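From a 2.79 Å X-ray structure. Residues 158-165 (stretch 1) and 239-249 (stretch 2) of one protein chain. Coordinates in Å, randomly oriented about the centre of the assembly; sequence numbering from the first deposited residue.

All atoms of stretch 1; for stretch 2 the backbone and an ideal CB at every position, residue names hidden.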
ATOM      1  N   ALA A 158      -7.051   2.612   0.240  1.00 57.20           N
ATOM      2  CA  ALA A 158      -7.423   1.502   1.099  1.00 56.70           C
ATOM      3  C   ALA A 158      -8.583   0.701   0.470  1.00 63.98           C
ATOM      4  O   ALA A 158      -8.557  -0.531   0.489  1.00 64.82           O
ATOM      5  CB  ALA A 158      -7.796   2.027   2.481  1.00 57.11           C
ATOM      6  N   MET A 159      -9.557   1.400  -0.151  1.00 61.68           N
ATOM      7  CA  MET A 159     -10.701   0.765  -0.801  1.00 62.86           C
ATOM      8  C   MET A 159     -10.252  -0.120  -1.958  1.00 66.95           C
ATOM      9  O   MET A 159     -10.734  -1.244  -2.049  1.00 70.33           O
ATOM     10  CB  MET A 159     -11.730   1.812  -1.268  1.00 64.79           C
ATOM     11  CG  MET A 159     -12.427   2.496  -0.091  1.00 69.31           C
ATOM     12  SD  MET A 159     -13.638   3.759  -0.526  1.00 73.43           S
ATOM     13  CE  MET A 159     -15.049   2.764  -0.620  1.00 71.46           C
ATOM     14  N   VAL A 160      -9.300   0.346  -2.786  1.00 59.89           N
ATOM     15  CA  VAL A 160      -8.758  -0.407  -3.925  1.00 59.32           C
ATOM     16  C   VAL A 160      -7.962  -1.626  -3.396  1.00 64.59           C
ATOM     17  O   VAL A 160      -8.197  -2.755  -3.843  1.00 66.94           O
ATOM     18  CB  VAL A 160      -7.893   0.479  -4.867  1.00 61.89           C
ATOM     19  CG1 VAL A 160      -7.273  -0.360  -5.982  1.00 62.48           C
ATOM     20  CG2 VAL A 160      -8.693   1.649  -5.446  1.00 60.03           C
ATOM     21  N   ARG A 161      -7.054  -1.385  -2.422  1.00 58.83           N
ATOM     22  CA  ARG A 161      -6.217  -2.384  -1.737  1.00 59.41           C
ATOM     23  C   ARG A 161      -7.001  -3.564  -1.143  1.00 63.94           C
ATOM     24  O   ARG A 161      -6.421  -4.616  -0.874  1.00 65.54           O
ATOM     25  CB  ARG A 161      -5.430  -1.714  -0.588  1.00 56.52           C
ATOM     26  CG  ARG A 161      -4.225  -0.909  -1.054  1.00 59.62           C
ATOM     27  CD  ARG A 161      -3.176  -1.792  -1.690  1.00 67.60           C
ATOM     28  NE  ARG A 161      -1.862  -1.180  -1.622  1.00 70.55           N
ATOM     29  CZ  ARG A 161      -0.844  -1.522  -2.395  1.00 81.44           C
ATOM     30  NH1 ARG A 161      -0.989  -2.471  -3.309  1.00 74.47           N
ATOM     31  NH2 ARG A 161       0.319  -0.896  -2.284  1.00 64.86           N
ATOM     32  N   ARG A 162      -8.287  -3.352  -0.864  1.00 59.03           N
ATOM     33  CA  ARG A 162      -9.176  -4.343  -0.280  1.00 59.34           C
ATOM     34  C   ARG A 162      -9.680  -5.297  -1.347  1.00 64.76           C
ATOM     35  O   ARG A 162      -9.961  -6.456  -1.035  1.00 66.08           O
ATOM     36  CB  ARG A 162     -10.338  -3.663   0.427  1.00 57.76           C
ATOM     37  CG  ARG A 162      -9.985  -3.231   1.823  1.00 71.39           C
ATOM     38  CD  ARG A 162     -11.209  -2.845   2.635  1.00 88.98           C
ATOM     39  NE  ARG A 162     -10.884  -2.327   3.971  1.00 98.75           N
ATOM     40  CZ  ARG A 162     -10.856  -1.036   4.296  1.00109.35           C
ATOM     41  NH1 ARG A 162     -11.086  -0.106   3.371  1.00 88.37           N
ATOM     42  NH2 ARG A 162     -10.590  -0.663   5.544  1.00 96.89           N
ATOM     43  N   ILE A 163      -9.768  -4.803  -2.610  1.00 61.41           N
ATOM     44  CA  ILE A 163     -10.222  -5.529  -3.810  1.00 61.62           C
ATOM     45  C   ILE A 163      -9.023  -6.165  -4.557  1.00 69.13           C
ATOM     46  O   ILE A 163      -9.068  -7.356  -4.868  1.00 70.96           O
ATOM     47  CB  ILE A 163     -11.043  -4.592  -4.748  1.00 62.01           C
ATOM     48  CG1 ILE A 163     -12.145  -3.854  -3.973  1.00 60.64           C
ATOM     49  CG2 ILE A 163     -11.617  -5.377  -5.936  1.00 62.33           C
ATOM     50  CD1 ILE A 163     -13.097  -3.090  -4.793  1.00 64.49           C
ATOM     51  N   ILE A 164      -7.983  -5.368  -4.882  1.00 66.48           N
ATOM     52  CA  ILE A 164      -6.792  -5.870  -5.587  1.00 67.57           C
ATOM     53  C   ILE A 164      -5.756  -6.208  -4.533  1.00 73.56           C
ATOM     54  O   ILE A 164      -5.151  -5.297  -3.963  1.00 73.69           O
ATOM     55  CB  ILE A 164      -6.268  -4.843  -6.649  1.00 68.91           C
ATOM     56  CG1 ILE A 164      -7.358  -4.445  -7.660  1.00 68.21           C
ATOM     57  CG2 ILE A 164      -5.010  -5.334  -7.371  1.00 69.97           C
ATOM     58  CD1 ILE A 164      -7.775  -5.506  -8.649  1.00 76.44           C
ATOM     59  N   LYS A 165      -5.562  -7.501  -4.254  1.00 71.76           N
ATOM     60  CA  LYS A 165      -4.611  -7.934  -3.217  1.00 73.09           C
ATOM     61  C   LYS A 165      -3.260  -8.484  -3.818  1.00 78.88           C
ATOM     62  O   LYS A 165      -2.760  -9.553  -3.439  1.00 82.65           O
ATOM     63  CB  LYS A 165      -5.273  -8.960  -2.267  1.00 76.46           C
ATOM     64  CG  LYS A 165      -6.555  -8.493  -1.586  1.00 78.27           C
ATOM     65  CD  LYS A 165      -7.039  -9.558  -0.602  1.00 91.50           C
ATOM     66  CE  LYS A 165      -8.425  -9.311  -0.042  1.00107.60           C
ATOM     67  NZ  LYS A 165      -9.507  -9.655  -1.011  1.00116.67           N
ATOM     68  N   UNK A 239     -16.793   4.192  -8.105  1.00 61.55           N
ATOM     69  CA  UNK A 239     -16.857   2.769  -7.786  1.00 61.87           C
ATOM     70  C   UNK A 239     -15.467   2.099  -7.722  1.00 64.84           C
ATOM     71  O   UNK A 239     -14.829   1.926  -8.760  1.00 63.99           O
ATOM     72  CB  UNK A 239     -17.724   2.056  -8.826  1.00 61.87           C
ATOM     73  N   UNK A 240     -15.002   1.637  -6.534  1.00 63.72           N
ATOM     74  CA  UNK A 240     -13.670   0.972  -6.466  1.00 63.43           C
ATOM     75  C   UNK A 240     -13.543  -0.299  -7.332  1.00 67.94           C
ATOM     76  O   UNK A 240     -12.445  -0.574  -7.819  1.00 67.28           O
ATOM     77  CB  UNK A 240     -13.366   0.602  -5.013  1.00 63.43           C
ATOM     78  N   UNK A 241     -14.647  -1.058  -7.549  1.00 65.23           N
ATOM     79  CA  UNK A 241     -14.624  -2.270  -8.393  1.00 65.37           C
ATOM     80  C   UNK A 241     -14.323  -1.924  -9.860  1.00 67.07           C
ATOM     81  O   UNK A 241     -13.591  -2.667 -10.510  1.00 66.91           O
ATOM     82  CB  UNK A 241     -15.961  -3.007  -8.298  1.00 65.37           C
ATOM     83  N   UNK A 242     -14.829  -0.772 -10.355  1.00 62.07           N
ATOM     84  CA  UNK A 242     -14.581  -0.287 -11.721  1.00 60.45           C
ATOM     85  C   UNK A 242     -13.088   0.079 -11.859  1.00 64.74           C
ATOM     86  O   UNK A 242     -12.475  -0.258 -12.886  1.00 65.65           O
ATOM     87  CB  UNK A 242     -15.469   0.917 -12.042  1.00 60.45           C
ATOM     88  N   UNK A 243     -12.494   0.692 -10.808  1.00 59.74           N
ATOM     89  CA  UNK A 243     -11.062   1.034 -10.768  1.00 58.70           C
ATOM     90  C   UNK A 243     -10.263  -0.268 -10.802  1.00 65.11           C
ATOM     91  O   UNK A 243      -9.378  -0.427 -11.639  1.00 67.36           O
ATOM     92  CB  UNK A 243     -10.716   1.856  -9.525  1.00 58.70           C
ATOM     93  N   UNK A 244     -10.647  -1.229  -9.949  1.00 62.35           N
ATOM     94  CA  UNK A 244     -10.021  -2.556  -9.857  1.00 62.01           C
ATOM     95  C   UNK A 244     -10.022  -3.257 -11.235  1.00 67.40           C
ATOM     96  O   UNK A 244      -8.973  -3.745 -11.669  1.00 69.07           O
ATOM     97  CB  UNK A 244     -10.753  -3.416  -8.824  1.00 62.01           C
ATOM     98  N   UNK A 245     -11.156  -3.230 -11.937  1.00 61.71           N
ATOM     99  CA  UNK A 245     -11.292  -3.827 -13.258  1.00 61.20           C
ATOM    100  C   UNK A 245     -10.346  -3.220 -14.272  1.00 64.84           C
ATOM    101  O   UNK A 245      -9.656  -3.956 -14.986  1.00 65.60           O
ATOM    102  CB  UNK A 245     -12.733  -3.683 -13.752  1.00 61.20           C
ATOM    103  N   UNK A 246     -10.266  -1.868 -14.315  1.00 60.43           N
ATOM    104  CA  UNK A 246      -9.363  -1.187 -15.253  1.00 60.60           C
ATOM    105  C   UNK A 246      -7.893  -1.416 -14.908  1.00 65.66           C
ATOM    106  O   UNK A 246      -7.068  -1.539 -15.819  1.00 66.84           O
ATOM    107  CB  UNK A 246      -9.658   0.314 -15.269  1.00 60.60           C
ATOM    108  N   UNK A 247      -7.570  -1.524 -13.607  1.00 61.55           N
ATOM    109  CA  UNK A 247      -6.199  -1.815 -13.181  1.00 61.54           C
ATOM    110  C   UNK A 247      -5.768  -3.199 -13.683  1.00 68.32           C
ATOM    111  O   UNK A 247      -4.640  -3.330 -14.151  1.00 70.78           O
ATOM    112  CB  UNK A 247      -6.084  -1.741 -11.657  1.00 61.54           C
ATOM    113  N   UNK A 248      -6.681  -4.195 -13.664  1.00 63.56           N
ATOM    114  CA  UNK A 248      -6.381  -5.549 -14.149  1.00 64.78           C
ATOM    115  C   UNK A 248      -6.288  -5.597 -15.682  1.00 70.90           C
ATOM    116  O   UNK A 248      -5.789  -6.584 -16.224  1.00 73.04           O
ATOM    117  CB  UNK A 248      -7.451  -6.529 -13.663  1.00 64.78           C
ATOM    118  N   UNK A 249      -6.741  -4.534 -16.373  1.00 66.53           N
ATOM    119  CA  UNK A 249      -6.660  -4.418 -17.840  1.00 66.74           C
ATOM    120  C   UNK A 249      -5.335  -3.783 -18.294  1.00 72.30           C
ATOM    121  O   UNK A 249      -5.053  -3.800 -19.485  1.00 74.57           O
ATOM    122  CB  UNK A 249      -7.835  -3.590 -18.365  1.00 66.74           C
TER

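Position 239 lies just before a helix, and its CA-to-CB bond points away from stretch 1. Polar or charged residues of many kinds would suit it. The residue is Arg-239, at the N-cap position.

At position 240, in the first turn, the bond points toward stretch 1. The ideal CB lies 3.7 Å from Ile-163 CD1 and 4.3 Å from Met-159 CB, so a compact apolar side chain is favoured; phi of -60° and the place in the first turn also admit proline. It is Pro-240. Its CB packs 3.8 Å from Ile-163 CD1, while its CG lies 3.9 Å from Met-159 CE, so the ring rests against both side chains.

Position 241 points away, although its ideal CB is 4.5 Å from Ile-163 CD1. Stretch 1 offers no polar partner here, and a polar residue could turn outward. Asp-241 does so: its OD2 forms a salt bridge with Arg-239 NH2 at 2.9 Å, whose hydrogen bond is weak. Position 242 is out of reach and little constrained; it is Val-242.

Position 243 points toward stretch 1 again, its ideal CB 4.6 Å from Val-160 CG2. That gap suits a medium aliphatic side chain, valine, isoleucine or leucine. Val-243, in the t rotamer, brings CG1 to 3.8 Å from Val-160 CG2.

Position 244 has the closest ideal CB of all, 3.6 Å from both Ile-163 CG2 and Ile-164 CD1. Alanine fits best, with glycine or serine as alternatives. Ala-244 rests its CB against both isoleucine methyls.

Position 245 faces away with room for a side chain, so many residues would fit; it is Gly-245. Position 246 is out of reach and equally open; it is Asn-246.

Position 247 points toward stretch 1, but its ideal CB stands 5.0 Å from Ile-164 CG1, leaving a gap that a longer apolar side chain such as leucine, isoleucine or methionine could bridge. Leu-247 extends CD1 to 3.8 Å from Val-160 CG1.

At position 248 the bond runs sideways, with the ideal CB 5.1 Å from Ile-164 CD1. A flexible apolar chain could reach back, and a polar one could turn aside. Leu-248 reaches back, placing CD1 3.7 Å from Ile-164 CD1.

Position 249 is beyond contact and suits polar residues; it is Glu-249, whose OE1 accepts a weak hydrogen bond from Asn-246 ND2 at 3.4 Å. No hydrogen bond links the stretches; seven apolar side-chain pairs carry the contact.

Stretch 2, residues 239-249: RPDVVAGNLLE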
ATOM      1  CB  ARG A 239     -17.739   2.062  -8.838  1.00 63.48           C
ATOM      2  CG  ARG A 239     -19.244   2.268  -8.671  1.00 76.47           C
ATOM      3  CD  ARG A 239     -20.046   1.680  -9.833  1.00 99.32           C
ATOM      4  NE  ARG A 239     -19.991   0.210  -9.902  1.00114.53           N
ATOM      5  CZ  ARG A 239     -20.391  -0.525 -10.943  1.00126.34           C
ATOM      6  NH1 ARG A 239     -20.879   0.060 -12.030  1.00112.47           N
ATOM      7  NH2 ARG A 239     -20.305  -1.849 -10.902  1.00108.01           N
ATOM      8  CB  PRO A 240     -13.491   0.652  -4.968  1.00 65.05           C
ATOM      9  CG  PRO A 240     -14.410   1.636  -4.259  1.00 69.30           C
ATOM     10  CD  PRO A 240     -15.599   1.767  -5.184  1.00 65.87           C
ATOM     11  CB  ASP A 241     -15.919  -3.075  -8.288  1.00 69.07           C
ATOM     12  CG  ASP A 241     -17.180  -2.270  -8.485  1.00 93.40           C
ATOM     13  OD1 ASP A 241     -17.469  -1.390  -7.628  1.00 98.61           O
ATOM     14  OD2 ASP A 241     -17.896  -2.529  -9.470  1.00103.18           O
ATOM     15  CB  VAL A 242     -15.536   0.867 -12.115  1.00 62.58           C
ATOM     16  CG1 VAL A 242     -15.208   1.435 -13.498  1.00 61.75           C
ATOM     17  CG2 VAL A 242     -16.989   0.389 -12.072  1.00 63.01           C
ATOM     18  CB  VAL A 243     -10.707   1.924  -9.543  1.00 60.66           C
ATOM     19  CG1 VAL A 243      -9.210   1.904  -9.244  1.00 60.05           C
ATOM     20  CG2 VAL A 243     -11.195   3.355  -9.754  1.00 59.62           C
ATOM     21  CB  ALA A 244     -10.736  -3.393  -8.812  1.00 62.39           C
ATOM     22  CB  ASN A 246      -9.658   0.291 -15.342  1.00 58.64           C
ATOM     23  CG  ASN A 246     -10.933   0.573 -16.081  1.00 73.44           C
ATOM     24  OD1 ASN A 246     -11.886   1.118 -15.528  1.00 63.26           O
ATOM     25  ND2 ASN A 246     -10.998   0.190 -17.345  1.00 71.09           N
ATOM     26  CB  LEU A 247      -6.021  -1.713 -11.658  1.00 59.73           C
ATOM     27  CG  LEU A 247      -5.960  -0.313 -11.074  1.00 61.03           C
ATOM     28  CD1 LEU A 247      -6.143  -0.374  -9.583  1.00 61.52           C
ATOM     29  CD2 LEU A 247      -4.674   0.420 -11.455  1.00 57.23           C
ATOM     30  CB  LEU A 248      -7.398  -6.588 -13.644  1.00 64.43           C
ATOM     31  CG  LEU A 248      -7.461  -6.785 -12.130  1.00 67.15           C
ATOM     32  CD1 LEU A 248      -8.819  -7.249 -11.710  1.00 66.47           C
ATOM     33  CD2 LEU A 248      -6.368  -7.721 -11.628  1.00 68.40           C
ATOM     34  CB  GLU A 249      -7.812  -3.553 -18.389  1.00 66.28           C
ATOM     35  CG  GLU A 249      -9.175  -4.203 -18.429  1.00 73.53           C
ATOM     36  CD  GLU A 249     -10.316  -3.236 -18.679  1.00105.43           C
ATOM     37  OE1 GLU A 249     -10.135  -2.276 -19.467  1.00 93.11           O
ATOM     38  OE2 GLU A 249     -11.399  -3.444 -18.084  1.00113.21           O
TER
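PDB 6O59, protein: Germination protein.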